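Local atomic coordinates of putative acetyltransferase Sthe_0691 (Sphaerobacter thermophilus, PDB entry 3SHP), a protein that probably transfers an acetyl group from acetyl-coenzyme A to an acceptor not yet identified, as expected of a GNAT-type acetyltransferase. Residues A28-D32 with H90-W94; V37-R41 with C76-F80; L119-T123 with Q165-V171; L134-E138 with L161-Q165. One frame throughout, in Å; residues are numbered along the deposited sequence.

Contact 1: A28-D32 with H90-W94; sequences AAWFD and HMAPW
The indole of W30, presented by an irregular loop (phi/psi -117/-19, chi1 p, chi2 -86°), packs against the end of a strand and the turn that follows it; the nearest CA pairs are W30 with A92 (6.7 Å) and F31 with H90 (7.4 Å). H90, still extended, sets its carbonyl at the indole edge, O to W30 CZ3 3.6 Å. M91 (selenomethionine) points CB away, its side chain packing on helix 98-116. A92 makes a CH-pi contact, CA over the six-membered ring of W30, 3.7 Å from the centroid and 4° off the normal, with CB 3.7 Å from W30 CZ2. P93 adds a second, CD 3.8 Å from the five-membered centroid. W94 (chi1 p) turns its edge to the W30 face, five-membered centroids 5.6 Å apart and planes at 84°; one water accepts from W30 NE1 (2.7 Å) and W94 NE1 (2.8 Å). This offset edge-to-face pair, with its CH-pi contacts, lies at the end of strand 84-91, the probable central beta4 of a GNAT fold.

Contact 2: V37-R41 with C76-F80; sequences VNAAR and CRIEF
This is a buried loop-on-strand contact: V37-R41, from the irregular chain between helix 21-26 and strand 43-44, lies across one face of strand 72-80 in the central sheet. C76-F80 is extended throughout, so R77 and E79 direct CB toward the loop while I78 faces away. N38 is itself nearly extended (-157/176), and the chain then bends at A39 (-98/-8), which brings A39 closest to the strand, CA to CA of E79 5.6 Å. The methyl of A39 points into the strand: CB lies 3.6 Å from R77 O, 4.2 Å from I78 C and 3.7 Å from E79 CB. E79 (chi1 t, chi2 t) stretches alongside and receives a hydrogen bond from the backbone of the loop, A39 N to OE1 3.1 Å at 165°; N38 CB also stands 3.3 Å from OE1. A water joins the other oxygen to the loop, 2.7 Å from E79 OE2 and 2.6 Å from V37 O. R77 (t, t, m) leads its guanidinium off from A39 and packs on F35, a residue of the tartrate pocket. OE1 of E79 also forms a salt bridge with R149 of a neighbouring subunit. A buried carboxylate that meets a peptide NH, a water and an arginine of another subunit is probably ionised, and through it strand, loop and subunit interface are tied together.

Contact 3: L119-T123 with Q165-V171; sequences LLVIT and QAVDPKV
Two antiparallel strands, 121-127 and 157-167, pair near the C-terminus; the axes of segments 121-123 and 165-167 approach to 4.9 Å at 176°. I122 and A166 form the hydrogen-bonded pair, I122 N to A166 O 3.0 Å and A166 N to I122 O 3.1 Å. V121 with V167 and T123 with Q165, each at CA-CA 4.6 Å, are non-hydrogen-bonded pairs with side chains on one face; I122 and A166 point to the other, toward R114 of helix 98-116. Such pairing is consistent with beta5 against beta7 of a GNAT fold. On the V121 face, V121 CG1 meets V167 CG2 at 3.9 Å, and Q165 (m, t) bends its amide to T123, NE2 donating to OG1 at 2.7 Å. Beyond the last bridge, D168 N donates to L120 O (2.8 Å). The chain then curls through an Asx turn, K170 N to D168 OD1 2.8 Å, and a backbone bond from V171 N to D168 O (3.1 Å), bringing V171 CG2 to 4.0 Å from L120 CB.

Contact 4: L134-E138 with L161-Q165; sequences LAAAE and LLIYQ
Helix 131-139 rides on strand 157-167 with the segments L134-E138 and L161-Q165 running the same way, axes 9.9 Å apart and crossing at 22°. The strand offers two bumps, L162 and Y164, two residues apart and so on the same face. Between them enters L134 (m, t), whose CD2 lies 3.9 Å from L162 CD1 and 3.4 Å from Y164 CE1. One turn of the helix, with E138 N bonded to L134 O at 3.0 Å, sets L134 and E138 along one flank, and the small A137 makes the hollow beside them. Y164 (chi1 -90°, chi2 67°) fills it: CD2 sits 3.8 Å from A137 CB, the nearest CA pair being A137 with Y164 at 7.3 Å. The phenol reaches past this hollow to the exposed E138, OH donating to OE2 at 2.8 Å near the ring plane. Helix 131-139 joins strand 121-127 to strand 143-151, with strand 157-167 lying between and antiparallel to both, the beta5-alpha4-beta6 connection with inserted beta7 expected for a GNAT fold.

All four contacts reach one mixed sheet; contacts 1 and 3 lie on opposite sides of the chain's centre, their centres about 30 Å apart. Contact 2 lies between them, its centre about 17 Å from that of contact 1 and about 16 Å from that of contact 3. R77 NH2 of contact 2 is 3.5 Å from F31 CZ of contact 1, and A40 CB is 3.6 Å from T123 CG2 of contact 3. Contacts 3 and 4 share Q165 and strand 157-167, and R41 NE touches L161 CD2 (3.4 Å). The bound meso-tartrate, in a pocket formed by F35, R58 and W59, lies about 7 Å from the R77 side chain and about 10 Å from that of F31.

Contact 1: A28-D32 with H90-W94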
loop_
_atom_site.group_PDB
_atom_site.type_symbol
_atom_site.label_atom_id
_atom_site.label_comp_id
_atom_site.label_asym_id
_atom_site.label_seq_id
_atom_site.Cartn_x
_atom_site.Cartn_y
_atom_site.Cartn_z
ATOM N N ALA A 28 -1.719 7.202 20.481
ATOM C CA ALA A 28 -2.091 6.467 19.254
ATOM C C ALA A 28 -1.245 6.795 18.023
ATOM O O ALA A 28 -1.053 5.935 17.143
ATOM C CB ALA A 28 -3.589 6.630 18.933
ATOM N N ALA A 29 -0.760 8.037 17.948
ATOM C CA ALA A 29 0.088 8.464 16.824
ATOM C C ALA A 29 1.355 7.602 16.742
ATOM O O ALA A 29 1.788 7.227 15.654
ATOM C CB ALA A 29 0.441 9.942 16.951
ATOM N N TRP A 30 1.925 7.241 17.890
ATOM C CA TRP A 30 3.143 6.439 17.859
ATOM C C TRP A 30 3.021 5.057 18.490
ATOM O O TRP A 30 3.870 4.196 18.253
ATOM C CB TRP A 30 4.292 7.185 18.525
ATOM C CG TRP A 30 4.013 7.585 19.936
ATOM C CD1 TRP A 30 3.378 8.716 20.345
ATOM C CD2 TRP A 30 4.347 6.851 21.130
ATOM N NE1 TRP A 30 3.299 8.741 21.719
ATOM C CE2 TRP A 30 3.895 7.615 22.224
ATOM C CE3 TRP A 30 4.982 5.612 21.377
ATOM C CZ2 TRP A 30 4.058 7.199 23.551
ATOM C CZ3 TRP A 30 5.148 5.194 22.697
ATOM C CH2 TRP A 30 4.686 5.992 23.771
ATOM N N PHE A 31 2.011 4.843 19.317
ATOM C CA PHE A 31 1.938 3.556 19.985
ATOM C C PHE A 31 0.956 2.643 19.287
ATOM O O PHE A 31 -0.215 2.968 19.173
ATOM C CB PHE A 31 1.583 3.695 21.446
ATOM C CG PHE A 31 1.497 2.375 22.159
ATOM C CD1 PHE A 31 2.649 1.685 22.501
ATOM C CD2 PHE A 31 0.253 1.807 22.461
ATOM C CE1 PHE A 31 2.574 0.449 23.150
ATOM C CE2 PHE A 31 0.164 0.571 23.125
ATOM C CZ PHE A 31 1.334 -0.110 23.458
ATOM N N ASP A 32 1.442 1.494 18.833
ATOM C CA ASP A 32 0.609 0.567 18.098
ATOM C C ASP A 32 0.029 -0.376 19.132
ATOM O O ASP A 32 0.752 -1.109 19.773
ATOM C CB ASP A 32 1.453 -0.190 17.072
ATOM C CG ASP A 32 0.628 -1.046 16.130
ATOM O OD1 ASP A 32 -0.609 -1.122 16.271
ATOM O OD2 ASP A 32 1.236 -1.643 15.211
ATOM N N HIS A 90 8.867 0.619 23.888
ATOM C CA HIS A 90 8.469 1.503 22.807
ATOM C C HIS A 90 8.503 2.900 23.409
ATOM O O HIS A 90 7.678 3.205 24.256
ATOM C CB HIS A 90 7.044 1.203 22.335
ATOM C CG HIS A 90 6.849 -0.174 21.781
ATOM N ND1 HIS A 90 7.123 -0.494 20.466
ATOM C CD2 HIS A 90 6.386 -1.311 22.356
ATOM C CE1 HIS A 90 6.851 -1.771 20.259
ATOM N NE2 HIS A 90 6.395 -2.288 21.388
HETATM N N MSE A 91 9.452 3.738 23.006
HETATM C CA MSE A 91 9.559 5.095 23.586
HETATM C C MSE A 91 8.910 6.117 22.658
HETATM O O MSE A 91 8.897 5.914 21.453
HETATM C CB MSE A 91 11.026 5.474 23.834
HETATM C CG MSE A 91 11.790 4.400 24.610
HETATM SE SE MSE A 91 10.989 3.991 26.345
HETATM C CE MSE A 91 11.351 5.682 27.188
ATOM N N ALA A 92 8.369 7.203 23.207
ATOM C CA ALA A 92 7.773 8.236 22.370
ATOM C C ALA A 92 8.844 8.834 21.462
ATOM O O ALA A 92 9.956 9.088 21.897
ATOM C CB ALA A 92 7.107 9.322 23.208
ATOM N N PRO A 93 8.513 9.020 20.184
ATOM C CA PRO A 93 9.454 9.566 19.205
ATOM C C PRO A 93 9.812 11.038 19.444
ATOM O O PRO A 93 10.881 11.476 18.998
ATOM C CB PRO A 93 8.701 9.420 17.859
ATOM C CG PRO A 93 7.241 9.457 18.259
ATOM C CD PRO A 93 7.220 8.676 19.572
ATOM N N TRP A 94 8.941 11.780 20.127
ATOM C CA TRP A 94 9.208 13.184 20.446
ATOM C C TRP A 94 10.174 13.365 21.624
ATOM O O TRP A 94 10.540 14.492 21.948
ATOM C CB TRP A 94 7.914 13.949 20.729
ATOM C CG TRP A 94 6.947 13.265 21.686
ATOM C CD1 TRP A 94 5.851 12.515 21.348
ATOM C CD2 TRP A 94 6.977 13.297 23.126
ATOM N NE1 TRP A 94 5.195 12.093 22.485
ATOM C CE2 TRP A 94 5.860 12.552 23.586
ATOM C CE3 TRP A 94 7.823 13.903 24.068
ATOM C CZ2 TRP A 94 5.584 12.363 24.939
ATOM C CZ3 TRP A 94 7.546 13.733 25.426
ATOM C CH2 TRP A 94 6.430 12.949 25.850
HETATM O O HOH W 1 2.591 11.049 22.882
#

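Contact 2: V37-R41 with C76-F80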
loop_
_atom_site.group_PDB
_atom_site.type_symbol
_atom_site.label_atom_id
_atom_site.label_comp_id
_atom_site.label_asym_id
_atom_site.label_seq_id
_atom_site.Cartn_x
_atom_site.Cartn_y
_atom_site.Cartn_z
ATOM N N VAL A 37 3.694 -10.716 17.328
ATOM C CA VAL A 37 3.688 -12.179 17.583
ATOM C C VAL A 37 4.233 -12.541 18.966
ATOM O O VAL A 37 3.779 -13.502 19.582
ATOM C CB VAL A 37 4.365 -13.029 16.470
ATOM C CG1 VAL A 37 3.596 -12.869 15.153
ATOM C CG2 VAL A 37 5.851 -12.647 16.264
ATOM N N ASN A 38 5.182 -11.752 19.456
ATOM C CA ASN A 38 5.740 -11.975 20.783
ATOM C C ASN A 38 6.321 -10.647 21.259
ATOM O O ASN A 38 6.286 -9.660 20.505
ATOM C CB ASN A 38 6.822 -13.069 20.718
ATOM C CG ASN A 38 7.837 -12.796 19.631
ATOM O OD1 ASN A 38 8.404 -11.687 19.531
ATOM N ND2 ASN A 38 8.058 -13.791 18.787
ATOM N N ALA A 39 6.820 -10.602 22.494
ATOM C CA ALA A 39 7.464 -9.396 23.027
ATOM C C ALA A 39 8.991 -9.444 22.926
ATOM O O ALA A 39 9.661 -8.468 23.219
ATOM C CB ALA A 39 7.039 -9.152 24.474
ATOM N N ALA A 40 9.555 -10.582 22.547
ATOM C CA ALA A 40 10.976 -10.637 22.169
ATOM C C ALA A 40 11.150 -11.634 21.032
ATOM O O ALA A 40 10.978 -12.851 21.218
ATOM C CB ALA A 40 11.883 -10.976 23.355
ATOM N N ARG A 41 11.487 -11.063 19.872
ATOM C CA ARG A 41 11.680 -11.682 18.571
ATOM C C ARG A 41 12.534 -12.953 18.424
ATOM O O ARG A 41 12.285 -13.776 17.536
ATOM C CB ARG A 41 12.442 -10.645 17.749
ATOM C CG ARG A 41 11.754 -10.147 16.636
ATOM C CD ARG A 41 12.548 -8.968 16.134
ATOM N NE ARG A 41 12.177 -7.801 16.923
ATOM C CZ ARG A 41 12.062 -6.558 16.453
ATOM N NH1 ARG A 41 11.712 -5.585 17.298
ATOM N NH2 ARG A 41 12.267 -6.292 15.154
ATOM N N CYS A 76 6.298 -0.492 28.171
ATOM C CA CYS A 76 7.079 -1.700 28.224
ATOM C C CYS A 76 6.104 -2.830 27.968
ATOM O O CYS A 76 5.174 -3.057 28.767
ATOM C CB CYS A 76 7.756 -1.840 29.588
ATOM S SG CYS A 76 8.634 -3.413 29.730
ATOM N N ARG A 77 6.297 -3.540 26.862
ATOM C CA ARG A 77 5.424 -4.669 26.567
ATOM C C ARG A 77 6.005 -5.978 27.084
ATOM O O ARG A 77 7.130 -6.342 26.760
ATOM C CB ARG A 77 5.118 -4.775 25.080
ATOM C CG ARG A 77 3.979 -5.750 24.851
ATOM C CD ARG A 77 3.638 -5.950 23.380
ATOM N NE ARG A 77 3.070 -4.774 22.734
ATOM C CZ ARG A 77 1.773 -4.456 22.737
ATOM N NH1 ARG A 77 0.877 -5.215 23.390
ATOM N NH2 ARG A 77 1.366 -3.369 22.073
ATOM N N ILE A 78 5.239 -6.679 27.904
ATOM C CA ILE A 78 5.730 -7.892 28.491
ATOM C C ILE A 78 4.856 -9.079 28.085
ATOM O O ILE A 78 3.620 -8.982 28.105
ATOM C CB ILE A 78 5.737 -7.800 30.040
ATOM C CG1 ILE A 78 6.530 -6.566 30.518
ATOM C CG2 ILE A 78 6.309 -9.085 30.635
ATOM C CD1 ILE A 78 6.267 -6.214 31.994
ATOM N N GLU A 79 5.498 -10.204 27.760
ATOM C CA GLU A 79 4.771 -11.439 27.447
ATOM C C GLU A 79 5.266 -12.568 28.357
ATOM O O GLU A 79 6.446 -12.924 28.322
ATOM C CB GLU A 79 4.928 -11.781 25.947
ATOM C CG GLU A 79 4.440 -13.165 25.553
ATOM C CD GLU A 79 5.162 -13.766 24.339
ATOM O OE1 GLU A 79 6.236 -13.255 23.913
ATOM O OE2 GLU A 79 4.642 -14.779 23.818
ATOM N N PHE A 80 4.388 -13.093 29.202
ATOM C CA PHE A 80 4.757 -14.227 30.045
ATOM C C PHE A 80 4.397 -15.524 29.353
ATOM O O PHE A 80 3.335 -15.631 28.717
ATOM C CB PHE A 80 4.066 -14.211 31.424
ATOM C CG PHE A 80 4.524 -13.102 32.328
ATOM C CD1 PHE A 80 3.668 -12.048 32.636
ATOM C CD2 PHE A 80 5.806 -13.102 32.865
ATOM C CE1 PHE A 80 4.076 -11.009 33.456
ATOM C CE2 PHE A 80 6.235 -12.050 33.700
ATOM C CZ PHE A 80 5.365 -11.004 33.990
HETATM O O HOH W 2 3.320 -15.248 21.485
#

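Contact 3: L119-T123 with Q165-V171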
loop_
_atom_site.group_PDB
_atom_site.type_symbol
_atom_site.label_atom_id
_atom_site.label_comp_id
_atom_site.label_asym_id
_atom_site.label_seq_id
_atom_site.Cartn_x
_atom_site.Cartn_y
_atom_site.Cartn_z
ATOM N N LEU A 119 10.327 -17.155 37.411
ATOM C CA LEU A 119 10.859 -17.209 36.062
ATOM C C LEU A 119 12.183 -17.927 36.025
ATOM O O LEU A 119 13.012 -17.765 36.921
ATOM C CB LEU A 119 11.046 -15.800 35.523
ATOM C CG LEU A 119 9.813 -14.924 35.540
ATOM C CD1 LEU A 119 10.245 -13.525 35.127
ATOM C CD2 LEU A 119 8.725 -15.468 34.608
ATOM N N LEU A 120 12.369 -18.728 34.986
ATOM C CA LEU A 120 13.663 -19.331 34.717
ATOM C C LEU A 120 14.371 -18.535 33.604
ATOM O O LEU A 120 15.591 -18.650 33.459
ATOM C CB LEU A 120 13.504 -20.825 34.363
ATOM C CG LEU A 120 12.822 -21.653 35.477
ATOM C CD1 LEU A 120 12.649 -23.146 35.131
ATOM C CD2 LEU A 120 13.553 -21.506 36.827
ATOM N N VAL A 121 13.612 -17.717 32.853
ATOM C CA VAL A 121 14.150 -16.954 31.702
ATOM C C VAL A 121 13.527 -15.567 31.577
ATOM O O VAL A 121 12.295 -15.412 31.637
ATOM C CB VAL A 121 13.937 -17.692 30.359
ATOM C CG1 VAL A 121 14.781 -17.074 29.261
ATOM C CG2 VAL A 121 14.273 -19.162 30.486
ATOM N N ILE A 122 14.389 -14.563 31.432
ATOM C CA ILE A 122 13.999 -13.183 31.137
ATOM C C ILE A 122 14.716 -12.795 29.851
ATOM O O ILE A 122 15.928 -13.022 29.726
ATOM C CB ILE A 122 14.427 -12.207 32.269
ATOM C CG1 ILE A 122 13.807 -12.626 33.608
ATOM C CG2 ILE A 122 14.025 -10.768 31.943
ATOM C CD1 ILE A 122 14.226 -11.739 34.834
ATOM N N THR A 123 13.968 -12.209 28.915
ATOM C CA THR A 123 14.433 -11.996 27.556
ATOM C C THR A 123 14.025 -10.568 27.164
ATOM O O THR A 123 12.832 -10.210 27.220
ATOM C CB THR A 123 13.821 -13.065 26.590
ATOM O OG1 THR A 123 14.188 -14.383 27.022
ATOM C CG2 THR A 123 14.305 -12.893 25.155
ATOM N N GLN A 165 19.522 -11.820 27.877
ATOM C CA GLN A 165 18.833 -12.841 28.670
ATOM C C GLN A 165 19.493 -13.089 30.006
ATOM O O GLN A 165 20.709 -12.926 30.160
ATOM C CB GLN A 165 18.757 -14.161 27.890
ATOM C CG GLN A 165 17.802 -14.091 26.687
ATOM C CD GLN A 165 17.496 -15.473 26.103
ATOM O OE1 GLN A 165 18.358 -16.107 25.472
ATOM N NE2 GLN A 165 16.270 -15.938 26.301
ATOM N N ALA A 166 18.680 -13.455 30.985
ATOM C CA ALA A 166 19.175 -14.188 32.133
ATOM C C ALA A 166 18.417 -15.501 32.147
ATOM O O ALA A 166 17.173 -15.542 32.008
ATOM C CB ALA A 166 18.968 -13.417 33.413
ATOM N N VAL A 167 19.179 -16.576 32.278
ATOM C CA VAL A 167 18.636 -17.914 32.283
ATOM C C VAL A 167 19.125 -18.649 33.539
ATOM O O VAL A 167 20.335 -18.809 33.755
ATOM C CB VAL A 167 19.030 -18.676 31.004
ATOM C CG1 VAL A 167 18.511 -20.126 31.030
ATOM C CG2 VAL A 167 18.540 -17.923 29.736
ATOM N N ASP A 168 18.171 -19.073 34.363
ATOM C CA ASP A 168 18.441 -19.845 35.568
ATOM C C ASP A 168 19.358 -21.037 35.282
ATOM O O ASP A 168 19.184 -21.725 34.265
ATOM C CB ASP A 168 17.116 -20.321 36.178
ATOM C CG ASP A 168 17.291 -20.980 37.529
ATOM O OD1 ASP A 168 17.825 -22.104 37.562
ATOM O OD2 ASP A 168 16.876 -20.385 38.558
ATOM N N PRO A 169 20.342 -21.285 36.178
ATOM C CA PRO A 169 21.266 -22.425 36.056
ATOM C C PRO A 169 20.565 -23.762 35.749
ATOM O O PRO A 169 21.058 -24.525 34.914
ATOM C CB PRO A 169 21.942 -22.487 37.428
ATOM C CG PRO A 169 21.875 -21.109 37.964
ATOM C CD PRO A 169 20.723 -20.389 37.288
ATOM N N LYS A 170 19.425 -24.026 36.401
ATOM C CA LYS A 170 18.668 -25.281 36.219
ATOM C C LYS A 170 18.471 -25.655 34.752
ATOM O O LYS A 170 18.481 -26.834 34.402
ATOM C CB LYS A 170 17.290 -25.190 36.867
ATOM C CG LYS A 170 17.275 -25.172 38.370
ATOM C CD LYS A 170 15.928 -24.650 38.835
ATOM C CE LYS A 170 15.572 -25.220 40.181
ATOM N NZ LYS A 170 14.308 -24.615 40.654
ATOM N N VAL A 171 18.276 -24.647 33.906
ATOM C CA VAL A 171 18.065 -24.848 32.477
ATOM C C VAL A 171 19.391 -25.134 31.764
ATOM O O VAL A 171 19.636 -26.248 31.294
ATOM C CB VAL A 171 17.404 -23.614 31.829
ATOM C CG1 VAL A 171 16.988 -23.932 30.423
ATOM C CG2 VAL A 171 16.201 -23.151 32.647
#

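Contact 4: L134-E138 with L161-Q165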
loop_
_atom_site.group_PDB
_atom_site.type_symbol
_atom_site.label_atom_id
_atom_site.label_comp_id
_atom_site.label_asym_id
_atom_site.label_seq_id
_atom_site.Cartn_x
_atom_site.Cartn_y
_atom_site.Cartn_z
ATOM N N LEU A 134 21.724 -0.808 27.134
ATOM C CA LEU A 134 22.637 -1.957 27.202
ATOM C C LEU A 134 23.327 -2.016 28.574
ATOM O O LEU A 134 23.427 -3.096 29.187
ATOM C CB LEU A 134 23.681 -1.891 26.091
ATOM C CG LEU A 134 23.101 -2.065 24.682
ATOM C CD1 LEU A 134 24.168 -1.679 23.682
ATOM C CD2 LEU A 134 22.610 -3.514 24.449
ATOM N N ALA A 135 23.790 -0.855 29.054
ATOM C CA ALA A 135 24.499 -0.825 30.333
ATOM C C ALA A 135 23.560 -1.189 31.477
ATOM O O ALA A 135 23.966 -1.888 32.410
ATOM C CB ALA A 135 25.159 0.522 30.561
ATOM N N ALA A 136 22.302 -0.741 31.401
ATOM C CA ALA A 136 21.320 -1.091 32.439
ATOM C C ALA A 136 21.121 -2.597 32.457
ATOM O O ALA A 136 21.025 -3.187 33.514
ATOM C CB ALA A 136 19.983 -0.365 32.223
ATOM N N ALA A 137 21.080 -3.219 31.284
ATOM C CA ALA A 137 20.838 -4.659 31.201
ATOM C C ALA A 137 21.989 -5.443 31.807
ATOM O O ALA A 137 21.780 -6.394 32.563
ATOM C CB ALA A 137 20.612 -5.076 29.756
ATOM N N GLU A 138 23.205 -5.029 31.472
ATOM C CA GLU A 138 24.396 -5.642 32.032
ATOM C C GLU A 138 24.419 -5.536 33.560
ATOM O O GLU A 138 24.654 -6.543 34.227
ATOM C CB GLU A 138 25.659 -5.072 31.380
ATOM C CG GLU A 138 25.915 -5.739 30.035
ATOM C CD GLU A 138 26.546 -4.824 28.993
ATOM O OE1 GLU A 138 27.048 -3.719 29.349
ATOM O OE2 GLU A 138 26.544 -5.226 27.805
ATOM N N LEU A 161 19.831 -5.659 16.235
ATOM C CA LEU A 161 19.024 -5.881 17.423
ATOM C C LEU A 161 19.710 -6.961 18.253
ATOM O O LEU A 161 20.058 -8.029 17.724
ATOM C CB LEU A 161 17.621 -6.350 17.058
ATOM C CG LEU A 161 16.698 -6.499 18.280
ATOM C CD1 LEU A 161 16.575 -5.141 19.006
ATOM C CD2 LEU A 161 15.306 -7.106 17.914
ATOM N N LEU A 162 19.884 -6.693 19.541
ATOM C CA LEU A 162 20.488 -7.648 20.443
ATOM C C LEU A 162 19.417 -8.177 21.351
ATOM O O LEU A 162 18.499 -7.444 21.696
ATOM C CB LEU A 162 21.587 -6.981 21.276
ATOM C CG LEU A 162 22.724 -6.309 20.491
ATOM C CD1 LEU A 162 23.799 -5.710 21.427
ATOM C CD2 LEU A 162 23.325 -7.322 19.559
ATOM N N ILE A 163 19.522 -9.450 21.730
ATOM C CA ILE A 163 18.619 -10.044 22.710
ATOM C C ILE A 163 19.420 -10.396 23.950
ATOM O O ILE A 163 20.345 -11.227 23.895
ATOM C CB ILE A 163 17.962 -11.335 22.199
ATOM C CG1 ILE A 163 17.362 -11.140 20.804
ATOM C CG2 ILE A 163 16.943 -11.852 23.227
ATOM C CD1 ILE A 163 16.134 -10.211 20.771
ATOM N N TYR A 164 19.069 -9.753 25.060
ATOM C CA TYR A 164 19.732 -9.976 26.334
ATOM C C TYR A 164 18.869 -10.918 27.145
ATOM O O TYR A 164 17.640 -10.815 27.113
ATOM C CB TYR A 164 19.920 -8.642 27.089
ATOM C CG TYR A 164 21.227 -7.963 26.759
ATOM C CD1 TYR A 164 21.459 -7.446 25.484
ATOM C CD2 TYR A 164 22.232 -7.841 27.714
ATOM C CE1 TYR A 164 22.659 -6.846 25.163
ATOM C CE2 TYR A 164 23.452 -7.219 27.407
ATOM C CZ TYR A 164 23.642 -6.719 26.133
ATOM O OH TYR A 164 24.821 -6.094 25.792
ATOM N N GLN A 165 19.522 -11.820 27.877
ATOM C CA GLN A 165 18.833 -12.841 28.670
ATOM C C GLN A 165 19.493 -13.089 30.006
ATOM O O GLN A 165 20.709 -12.926 30.160
ATOM C CB GLN A 165 18.757 -14.161 27.890
ATOM C CG GLN A 165 17.802 -14.091 26.687
ATOM C CD GLN A 165 17.496 -15.473 26.103
ATOM O OE1 GLN A 165 18.358 -16.107 25.472
ATOM N NE2 GLN A 165 16.270 -15.938 26.301
#